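Local coordinates for protein putative tryptophan halogenase (PDB 6Y1W) that is a flavin-dependent halogenase, probably binding FAD through a Rossmann-type domain to halogenate aromatic substrates, at residues V20-G25 / D220-R225; A27-A32 / L47-E52; Q231-G236 / W329-V334. All coordinates share one frame; numbering follows the deposited sequence.

Contact 1: residues V20-G25 / D220-R225; sequences VIAGGG and DCTGFR
Thr222 lays its methyl group against Ala22. CG2 sits 3.7 Å from Ala22 CB and 3.3 Å from Ala22 O. The torsion behind this is chi1 61°: OG1 lies between the backbone N and the carbonyl carbon, and CG2 is left anti to the carbonyl carbon. OG1 meets Asp220 OD1 on its syn lone pair, at 2.6 Å. Thr222 N also donates to OD1, nearly along its C-O axis, which closes an Asx turn. OD2 accepts from the backbone N of Leu228 and of Ile229. Cys221 turns SG beside its own backbone N (chi1 -61°), and SG rests 4.0 Å from Ile21 CG2. The backbones join where Cys221 N donates to Ala22 O at 2.8 Å, at the end of the parallel pair of strands 18-22 and 217-220. After Ala22, segment 20-25 enters the glycine-rich turn of the Rossmann fold. Gly23 CA makes a CA-H...O contact of 3.6 Å with Cys221 O; lacking a side chain, Gly23 lets the backbones come this close. Water 1 may bridge Cys221 O and Gly24 O. The Asp220 carboxylate is thus gripped at both oxygens, which would hold the loop beside Gly24 and Gly25, predicted to bind FAD.

Contact 2: residues A27-A32 / L47-E52; sequences AGWMAA and LVESDE. With BU9 (Meso-2,3-Butanediol), chain M.
Apolar packing centres on Leu47 CD1, which sits over one face of the Trp29 indole. This is a CH-pi contact: CD1 is 3.6 Å from the centroid of the six-membered ring and 7° off the ring normal. The second methyl, CD2, reaches the same ring at CZ2, 3.7 Å away. Leu47 has CG anti to the backbone N (chi1 -172°), which sets both methyls against the ring. CD1 also lies 3.5 Å from Gly28 O and touches Ala32 CB at 4.1 Å. Helix 25-39 and strand 44-49 belong to the first beta-alpha-beta unit of the Rossmann fold, and their segments run nearly antiparallel, at 166°. Gly28 fits the last glycine of a GxGxxG pattern and allows this close packing.

The polar contact is at the indole edge. Trp29 NE1 donates to Glu49 OE2 at 3.2 Å, with the oxygen in the ring plane. The bond is tilted at the acceptor, since NE1 lies above the carboxylate plane. A weak second bond goes to OE1. OE2 is also salt-bridged to Arg185 NE, so two donors share it.

Bound meso-2,3-butanediol packs its carbon C01 3.1 Å from Ser50 N and is hydrogen-bonded to Ile190 N.

Contact 3: residues Q231-G236 / W329-V334; sequences QTLGVG and WEKNCV
A type II' beta turn from Glu330 to Cys333 joins the last two strands at one edge of the Rossmann-type sheet. The loop that follows helix 227-232 packs on it through Leu233 and Val235. Leu233 has CG anti to the carbonyl carbon (chi1 -62°), and its CD1 rests against the turn. There CD1 lies 3.6 Å from Cys333 CB and 3.7 Å from Glu330 O. It also nears Glu330 CG at 4.0 Å. The other methyl, CD2, touches Lys331 only loosely, 4.3 Å from CD.

Val235 meets the aliphatic part of Glu330. Its CG2 is 3.6 Å from Glu330 CG and almost as near CB. Glu330 starts with CG anti to the backbone N and then bends at chi2 (84°). This bend turns the carboxylate away from an extended course while CB and CG stay against the valine methyl. OE1 forms a salt bridge with Arg327. Water 3 donates to OE2 at 3.0 Å and to Leu233 O at 2.9 Å, so it bridges the two segments.

Glu330 and Cys333 pair in both directions, N to O, across the turn. Gly234 is the first residue to leave helical angles and has positive phi. The chain bends there, and Leu233 and Val235, on either side of Gly234, both start toward the turn. On the far side of the hairpin, Trp329 packs edge-to-face with Tyr377. Asn332 is tied to strand 217-220 by a backbone bond with Phe218.

The two segments are therefore joined by methyl and methylene packing and one water bridge. Glu330 takes part in both: its methylene carbons meet the leucine and valine methyls, and its carboxylate is met by Arg327 and water 3.

Overall arrangement
From the N terminus, the first strand is 18-22; the chain then turns through the glycine-rich loop into helix 25-39 and returns along strand 44-49. Contact 2 closes this short loop. It is nested inside the much longer loop of contact 1, which runs from strand 18-22 to the end of strand 217-220. Contact 3 opens later, after helix 227-232, and closes at the hairpin 329-335, so it is in series with the other two. All three reach the same sheet. Contacts 1 and 2 touch through Ile21 and Gly23, which pair with Val48. Contacts 1 and 3 meet where Asp220 N pairs with Val334 O. Contacts 2 and 3 do not touch; their centres are about 18 Å apart.

Contact 1: residues V20-G25 / D220-R225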
loop_
_atom_site.group_PDB
_atom_site.type_symbol
_atom_site.label_atom_id
_atom_site.label_comp_id
_atom_site.label_asym_id
_atom_site.label_seq_id
_atom_site.Cartn_x
_atom_site.Cartn_y
_atom_site.Cartn_z
ATOM N N VAL A 20 -28.450 -11.374 8.770
ATOM C CA VAL A 20 -28.601 -12.121 10.011
ATOM C C VAL A 20 -27.194 -12.380 10.563
ATOM O O VAL A 20 -26.343 -12.929 9.854
ATOM C CB VAL A 20 -29.360 -13.435 9.789
ATOM C CG1 VAL A 20 -29.373 -14.231 11.073
ATOM C CG2 VAL A 20 -30.782 -13.130 9.312
ATOM N N ILE A 21 -26.956 -11.971 11.801
ATOM C CA ILE A 21 -25.660 -12.134 12.478
ATOM C C ILE A 21 -25.815 -13.268 13.481
ATOM O O ILE A 21 -26.638 -13.196 14.400
ATOM C CB ILE A 21 -25.242 -10.829 13.174
ATOM C CG1 ILE A 21 -25.088 -9.740 12.112
ATOM C CG2 ILE A 21 -23.897 -11.003 13.931
ATOM C CD1 ILE A 21 -24.912 -8.325 12.663
ATOM N N ALA A 22 -25.064 -14.337 13.301
ATOM C CA ALA A 22 -25.133 -15.493 14.200
ATOM C C ALA A 22 -24.026 -15.367 15.230
ATOM O O ALA A 22 -22.851 -15.438 14.873
ATOM C CB ALA A 22 -25.002 -16.802 13.418
ATOM N N GLY A 23 -24.401 -15.128 16.484
ATOM C CA GLY A 23 -23.427 -14.938 17.541
ATOM C C GLY A 23 -23.298 -13.486 17.964
ATOM O O GLY A 23 -23.420 -12.560 17.157
ATOM N N GLY A 24 -23.013 -13.291 19.252
ATOM C CA GLY A 24 -22.850 -11.972 19.820
ATOM C C GLY A 24 -21.390 -11.729 20.117
ATOM O O GLY A 24 -20.536 -11.923 19.245
ATOM N N GLY A 25 -21.111 -11.331 21.355
ATOM C CA GLY A 25 -19.800 -11.037 21.814
ATOM C C GLY A 25 -19.226 -9.876 21.013
ATOM O O GLY A 25 -19.922 -9.077 20.400
ATOM N N ASP A 220 -21.151 -15.076 10.182
ATOM C CA ASP A 220 -20.865 -16.126 11.169
ATOM C C ASP A 220 -19.931 -15.566 12.233
ATOM O O ASP A 220 -18.736 -15.369 11.994
ATOM C CB ASP A 220 -20.237 -17.353 10.511
ATOM C CG ASP A 220 -20.191 -18.527 11.453
ATOM O OD1 ASP A 220 -20.345 -18.307 12.690
ATOM O OD2 ASP A 220 -19.956 -19.654 10.993
ATOM N N CYS A 221 -20.519 -15.203 13.371
ATOM C CA CYS A 221 -19.785 -14.752 14.549
ATOM C C CYS A 221 -19.904 -15.765 15.683
ATOM O O CYS A 221 -19.944 -15.394 16.865
ATOM C CB CYS A 221 -20.287 -13.378 14.992
ATOM S SG CYS A 221 -20.045 -12.131 13.739
ATOM N N THR A 222 -19.976 -17.052 15.347
ATOM C CA THR A 222 -20.223 -18.059 16.376
ATOM C C THR A 222 -18.949 -18.607 16.978
ATOM O O THR A 222 -19.022 -19.586 17.735
ATOM C CB THR A 222 -21.099 -19.210 15.843
ATOM O OG1 THR A 222 -20.466 -19.886 14.745
ATOM C CG2 THR A 222 -22.441 -18.659 15.412
ATOM N N GLY A 223 -17.791 -18.071 16.599
ATOM C CA GLY A 223 -16.557 -18.447 17.308
ATOM C C GLY A 223 -16.033 -19.761 16.744
ATOM O O GLY A 223 -16.176 -20.060 15.558
ATOM N N PHE A 224 -15.408 -20.544 17.620
ATOM C CA PHE A 224 -14.899 -21.842 17.218
ATOM C C PHE A 224 -16.027 -22.788 16.838
ATOM O O PHE A 224 -15.765 -23.789 16.157
ATOM C CB PHE A 224 -14.009 -22.422 18.339
ATOM C CG PHE A 224 -12.598 -21.895 18.299
ATOM C CD1 PHE A 224 -11.823 -22.051 17.162
ATOM C CD2 PHE A 224 -12.045 -21.241 19.404
ATOM C CE1 PHE A 224 -10.523 -21.562 17.120
ATOM C CE2 PHE A 224 -10.747 -20.748 19.355
ATOM C CZ PHE A 224 -9.995 -20.902 18.222
ATOM N N ARG A 225 -17.278 -22.471 17.191
ATOM C CA ARG A 225 -18.357 -23.350 16.745
ATOM C C ARG A 225 -18.509 -23.279 15.236
ATOM O O ARG A 225 -18.793 -24.299 14.601
ATOM C CB ARG A 225 -19.695 -22.958 17.403
ATOM C CG ARG A 225 -19.686 -22.856 18.905
ATOM C CD ARG A 225 -21.017 -22.371 19.446
ATOM N NE ARG A 225 -21.222 -22.878 20.803
ATOM C CZ ARG A 225 -20.590 -22.432 21.889
ATOM N NH1 ARG A 225 -20.851 -22.977 23.072
ATOM N NH2 ARG A 225 -19.716 -21.432 21.809
HETATM O O HOH W 1 -18.942 -14.296 19.103
#

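Contact 2: residues A27-A32 / L47-E52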
loop_
_atom_site.group_PDB
_atom_site.type_symbol
_atom_site.label_atom_id
_atom_site.label_comp_id
_atom_site.label_asym_id
_atom_site.label_seq_id
_atom_site.Cartn_x
_atom_site.Cartn_y
_atom_site.Cartn_z
ATOM N N ALA A 27 -17.341 -9.991 18.232
ATOM C CA ALA A 27 -17.450 -10.077 16.773
ATOM C C ALA A 27 -18.839 -9.686 16.304
ATOM O O ALA A 27 -18.994 -8.901 15.359
ATOM C CB ALA A 27 -17.106 -11.489 16.289
ATOM N N GLY A 28 -19.858 -10.247 16.944
ATOM C CA GLY A 28 -21.221 -10.020 16.487
ATOM C C GLY A 28 -21.640 -8.575 16.683
ATOM O O GLY A 28 -22.261 -7.971 15.780
ATOM N N TRP A 29 -21.310 -8.002 17.851
ATOM C CA TRP A 29 -21.802 -6.647 18.104
ATOM C C TRP A 29 -20.930 -5.597 17.441
ATOM O O TRP A 29 -21.424 -4.508 17.134
ATOM C CB TRP A 29 -21.972 -6.397 19.619
ATOM C CG TRP A 29 -23.170 -7.160 20.168
ATOM C CD1 TRP A 29 -23.146 -8.226 21.023
ATOM C CD2 TRP A 29 -24.552 -6.940 19.844
ATOM N NE1 TRP A 29 -24.427 -8.659 21.269
ATOM C CE2 TRP A 29 -25.305 -7.895 20.544
ATOM C CE3 TRP A 29 -25.214 -6.023 19.028
ATOM C CZ2 TRP A 29 -26.703 -7.968 20.452
ATOM C CZ3 TRP A 29 -26.584 -6.090 18.931
ATOM C CH2 TRP A 29 -27.322 -7.063 19.639
ATOM N N MET A 30 -19.641 -5.855 17.199
ATOM C CA MET A 30 -18.901 -4.934 16.338
ATOM C C MET A 30 -19.500 -4.929 14.935
ATOM O O MET A 30 -19.598 -3.873 14.301
ATOM C CB MET A 30 -17.410 -5.298 16.271
ATOM C CG MET A 30 -16.584 -4.926 17.458
ATOM S SD MET A 30 -14.846 -5.469 17.387
ATOM C CE MET A 30 -14.225 -4.394 16.088
ATOM N N ALA A 31 -19.886 -6.097 14.426
ATOM C CA ALA A 31 -20.477 -6.155 13.087
ATOM C C ALA A 31 -21.832 -5.463 13.070
ATOM O O ALA A 31 -22.136 -4.680 12.159
ATOM C CB ALA A 31 -20.613 -7.620 12.652
ATOM N N ALA A 32 -22.664 -5.750 14.076
ATOM C CA ALA A 32 -23.977 -5.121 14.140
ATOM C C ALA A 32 -23.848 -3.618 14.232
ATOM O O ALA A 32 -24.643 -2.886 13.641
ATOM C CB ALA A 32 -24.756 -5.635 15.348
ATOM N N LEU A 47 -29.625 -10.006 15.072
ATOM C CA LEU A 47 -28.523 -10.723 15.718
ATOM C C LEU A 47 -29.108 -11.756 16.669
ATOM O O LEU A 47 -29.977 -11.427 17.490
ATOM C CB LEU A 47 -27.586 -9.761 16.479
ATOM C CG LEU A 47 -26.292 -10.400 17.025
ATOM C CD1 LEU A 47 -25.225 -9.319 17.127
ATOM C CD2 LEU A 47 -26.500 -11.082 18.404
ATOM N N VAL A 48 -28.653 -13.003 16.525
ATOM C CA VAL A 48 -29.075 -14.132 17.354
ATOM C C VAL A 48 -27.925 -14.489 18.287
ATOM O O VAL A 48 -26.815 -14.770 17.831
ATOM C CB VAL A 48 -29.449 -15.349 16.500
ATOM C CG1 VAL A 48 -29.872 -16.540 17.395
ATOM C CG2 VAL A 48 -30.540 -14.959 15.480
ATOM N N GLU A 49 -28.199 -14.528 19.586
ATOM C CA GLU A 49 -27.170 -14.940 20.531
ATOM C C GLU A 49 -27.852 -15.559 21.739
ATOM O O GLU A 49 -28.987 -15.218 22.086
ATOM C CB GLU A 49 -26.271 -13.778 20.990
ATOM C CG GLU A 49 -27.007 -12.684 21.795
ATOM C CD GLU A 49 -26.077 -11.598 22.358
ATOM O OE1 GLU A 49 -24.844 -11.827 22.496
ATOM O OE2 GLU A 49 -26.585 -10.514 22.715
ATOM N N SER A 50 -27.110 -16.419 22.418
ATOM C CA SER A 50 -27.599 -17.129 23.590
ATOM C C SER A 50 -27.052 -16.460 24.842
ATOM O O SER A 50 -25.852 -16.162 24.908
ATOM C CB SER A 50 -27.143 -18.585 23.549
ATOM O OG SER A 50 -27.395 -19.190 24.795
ATOM N N ASP A 51 -27.923 -16.232 25.836
ATOM C CA ASP A 51 -27.450 -15.728 27.129
ATOM C C ASP A 51 -26.567 -16.729 27.870
ATOM O O ASP A 51 -25.890 -16.356 28.836
ATOM C CB ASP A 51 -28.637 -15.339 28.014
ATOM C CG ASP A 51 -29.286 -14.053 27.568
ATOM O OD1 ASP A 51 -28.589 -13.264 26.899
ATOM O OD2 ASP A 51 -30.482 -13.839 27.853
ATOM N N GLU A 52 -26.590 -17.995 27.487
ATOM C CA GLU A 52 -25.730 -18.987 28.127
ATOM C C GLU A 52 -24.315 -19.015 27.556
ATOM O O GLU A 52 -23.495 -19.818 28.022
ATOM C CB GLU A 52 -26.382 -20.371 28.036
ATOM C CG GLU A 52 -27.882 -20.334 28.368
ATOM C CD GLU A 52 -28.667 -21.500 27.783
ATOM O OE1 GLU A 52 -28.049 -22.411 27.191
ATOM O OE2 GLU A 52 -29.912 -21.497 27.904
HETATM C C03 BU9 M . -24.114 -20.404 19.457
HETATM C C04 BU9 M . -25.605 -20.145 19.717
HETATM O O06 BU9 M . -26.352 -20.857 18.764
HETATM C C05 BU9 M . -25.935 -18.645 19.650
HETATM C C01 BU9 M . -25.021 -17.852 20.592
HETATM O O6 BU9 M . -25.790 -18.149 18.336
HETATM O O HOH W 2 -22.993 -10.649 23.558
#

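Contact 3: residues Q231-G236 / W329-V334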
loop_
_atom_site.group_PDB
_atom_site.type_symbol
_atom_site.label_atom_id
_atom_site.label_comp_id
_atom_site.label_asym_id
_atom_site.label_seq_id
_atom_site.Cartn_x
_atom_site.Cartn_y
_atom_site.Cartn_z
ATOM N N GLN A 231 -19.669 -25.734 10.068
ATOM C CA GLN A 231 -20.523 -26.911 10.224
ATOM C C GLN A 231 -21.505 -27.060 9.070
ATOM O O GLN A 231 -21.861 -28.188 8.709
ATOM C CB GLN A 231 -21.281 -26.840 11.541
ATOM C CG GLN A 231 -20.319 -26.796 12.759
ATOM C CD GLN A 231 -21.002 -27.043 14.080
ATOM O OE1 GLN A 231 -21.953 -27.817 14.171
ATOM N NE2 GLN A 231 -20.501 -26.416 15.131
ATOM N N THR A 232 -21.936 -25.954 8.470
ATOM C CA THR A 232 -22.921 -25.986 7.386
ATOM C C THR A 232 -22.245 -25.961 6.022
ATOM O O THR A 232 -22.443 -26.864 5.207
ATOM C CB THR A 232 -23.903 -24.803 7.500
ATOM O OG1 THR A 232 -24.568 -24.829 8.765
ATOM C CG2 THR A 232 -24.962 -24.881 6.380
ATOM N N LEU A 233 -21.426 -24.950 5.759
ATOM C CA LEU A 233 -20.837 -24.816 4.435
ATOM C C LEU A 233 -19.535 -25.599 4.253
ATOM O O LEU A 233 -19.041 -25.686 3.123
ATOM C CB LEU A 233 -20.620 -23.335 4.131
ATOM C CG LEU A 233 -21.913 -22.504 4.096
ATOM C CD1 LEU A 233 -21.609 -21.042 3.911
ATOM C CD2 LEU A 233 -22.817 -22.975 2.954
ATOM N N GLY A 234 -18.952 -26.128 5.329
ATOM C CA GLY A 234 -17.816 -27.027 5.163
ATOM C C GLY A 234 -16.527 -26.396 4.683
ATOM O O GLY A 234 -15.713 -27.079 4.049
ATOM N N VAL A 235 -16.315 -25.101 4.936
ATOM C CA VAL A 235 -15.071 -24.462 4.534
ATOM C C VAL A 235 -14.015 -24.877 5.553
ATOM O O VAL A 235 -14.211 -24.707 6.758
ATOM C CB VAL A 235 -15.222 -22.933 4.499
ATOM C CG1 VAL A 235 -13.930 -22.291 4.066
ATOM C CG2 VAL A 235 -16.414 -22.510 3.597
ATOM N N GLY A 236 -12.954 -25.505 5.086
ATOM C CA GLY A 236 -11.887 -25.916 5.975
ATOM C C GLY A 236 -10.987 -24.753 6.335
ATOM O O GLY A 236 -11.171 -23.620 5.876
ATOM N N TRP A 329 -15.391 -15.611 2.950
ATOM C CA TRP A 329 -16.703 -15.347 2.373
ATOM C C TRP A 329 -17.001 -16.532 1.467
ATOM O O TRP A 329 -16.268 -16.774 0.501
ATOM C CB TRP A 329 -16.703 -14.048 1.572
ATOM C CG TRP A 329 -18.084 -13.582 1.110
ATOM C CD1 TRP A 329 -19.209 -14.331 0.955
ATOM C CD2 TRP A 329 -18.431 -12.248 0.770
ATOM N NE1 TRP A 329 -20.252 -13.538 0.518
ATOM C CE2 TRP A 329 -19.802 -12.258 0.382
ATOM C CE3 TRP A 329 -17.726 -11.050 0.734
ATOM C CZ2 TRP A 329 -20.472 -11.113 0.005
ATOM C CZ3 TRP A 329 -18.399 -9.882 0.319
ATOM C CH2 TRP A 329 -19.761 -9.942 -0.050
ATOM N N GLU A 330 -18.053 -17.267 1.795
ATOM C CA GLU A 330 -18.454 -18.440 1.011
ATOM C C GLU A 330 -19.943 -18.296 0.757
ATOM O O GLU A 330 -20.714 -18.187 1.713
ATOM C CB GLU A 330 -18.128 -19.728 1.778
ATOM C CG GLU A 330 -18.675 -21.007 1.165
ATOM C CD GLU A 330 -17.770 -21.544 0.102
ATOM O OE1 GLU A 330 -16.748 -20.888 -0.195
ATOM O OE2 GLU A 330 -18.091 -22.620 -0.444
ATOM N N LYS A 331 -20.339 -18.296 -0.526
ATOM C CA LYS A 331 -21.749 -18.118 -0.885
ATOM C C LYS A 331 -22.274 -16.852 -0.202
ATOM O O LYS A 331 -21.730 -15.781 -0.429
ATOM C CB LYS A 331 -22.573 -19.348 -0.516
ATOM C CG LYS A 331 -22.031 -20.670 -1.159
ATOM C CD LYS A 331 -23.053 -21.810 -1.132
ATOM C CE LYS A 331 -22.544 -23.032 -1.918
ATOM N NZ LYS A 331 -21.867 -22.572 -3.143
ATOM N N ASN A 332 -23.332 -16.950 0.602
ATOM C CA ASN A 332 -23.895 -15.763 1.250
ATOM C C ASN A 332 -23.557 -15.696 2.740
ATOM O O ASN A 332 -24.337 -15.163 3.535
ATOM C CB ASN A 332 -25.415 -15.675 1.049
ATOM C CG ASN A 332 -26.184 -16.810 1.736
ATOM O OD1 ASN A 332 -25.667 -17.898 1.965
ATOM N ND2 ASN A 332 -27.422 -16.539 2.097
ATOM N N CYS A 333 -22.378 -16.187 3.109
ATOM C CA CYS A 333 -21.915 -16.215 4.490
ATOM C C CYS A 333 -20.529 -15.575 4.596
ATOM O O CYS A 333 -19.622 -15.914 3.830
ATOM C CB CYS A 333 -21.860 -17.666 4.992
ATOM S SG CYS A 333 -21.245 -17.809 6.692
ATOM N N VAL A 334 -20.377 -14.622 5.518
ATOM C CA VAL A 334 -19.070 -14.015 5.807
ATOM C C VAL A 334 -18.709 -14.378 7.236
ATOM O O VAL A 334 -19.461 -14.057 8.174
ATOM C CB VAL A 334 -19.086 -12.486 5.607
ATOM C CG1 VAL A 334 -17.739 -11.895 5.967
ATOM C CG2 VAL A 334 -19.419 -12.115 4.151
HETATM O O HOH W 3 -20.091 -24.495 0.750
#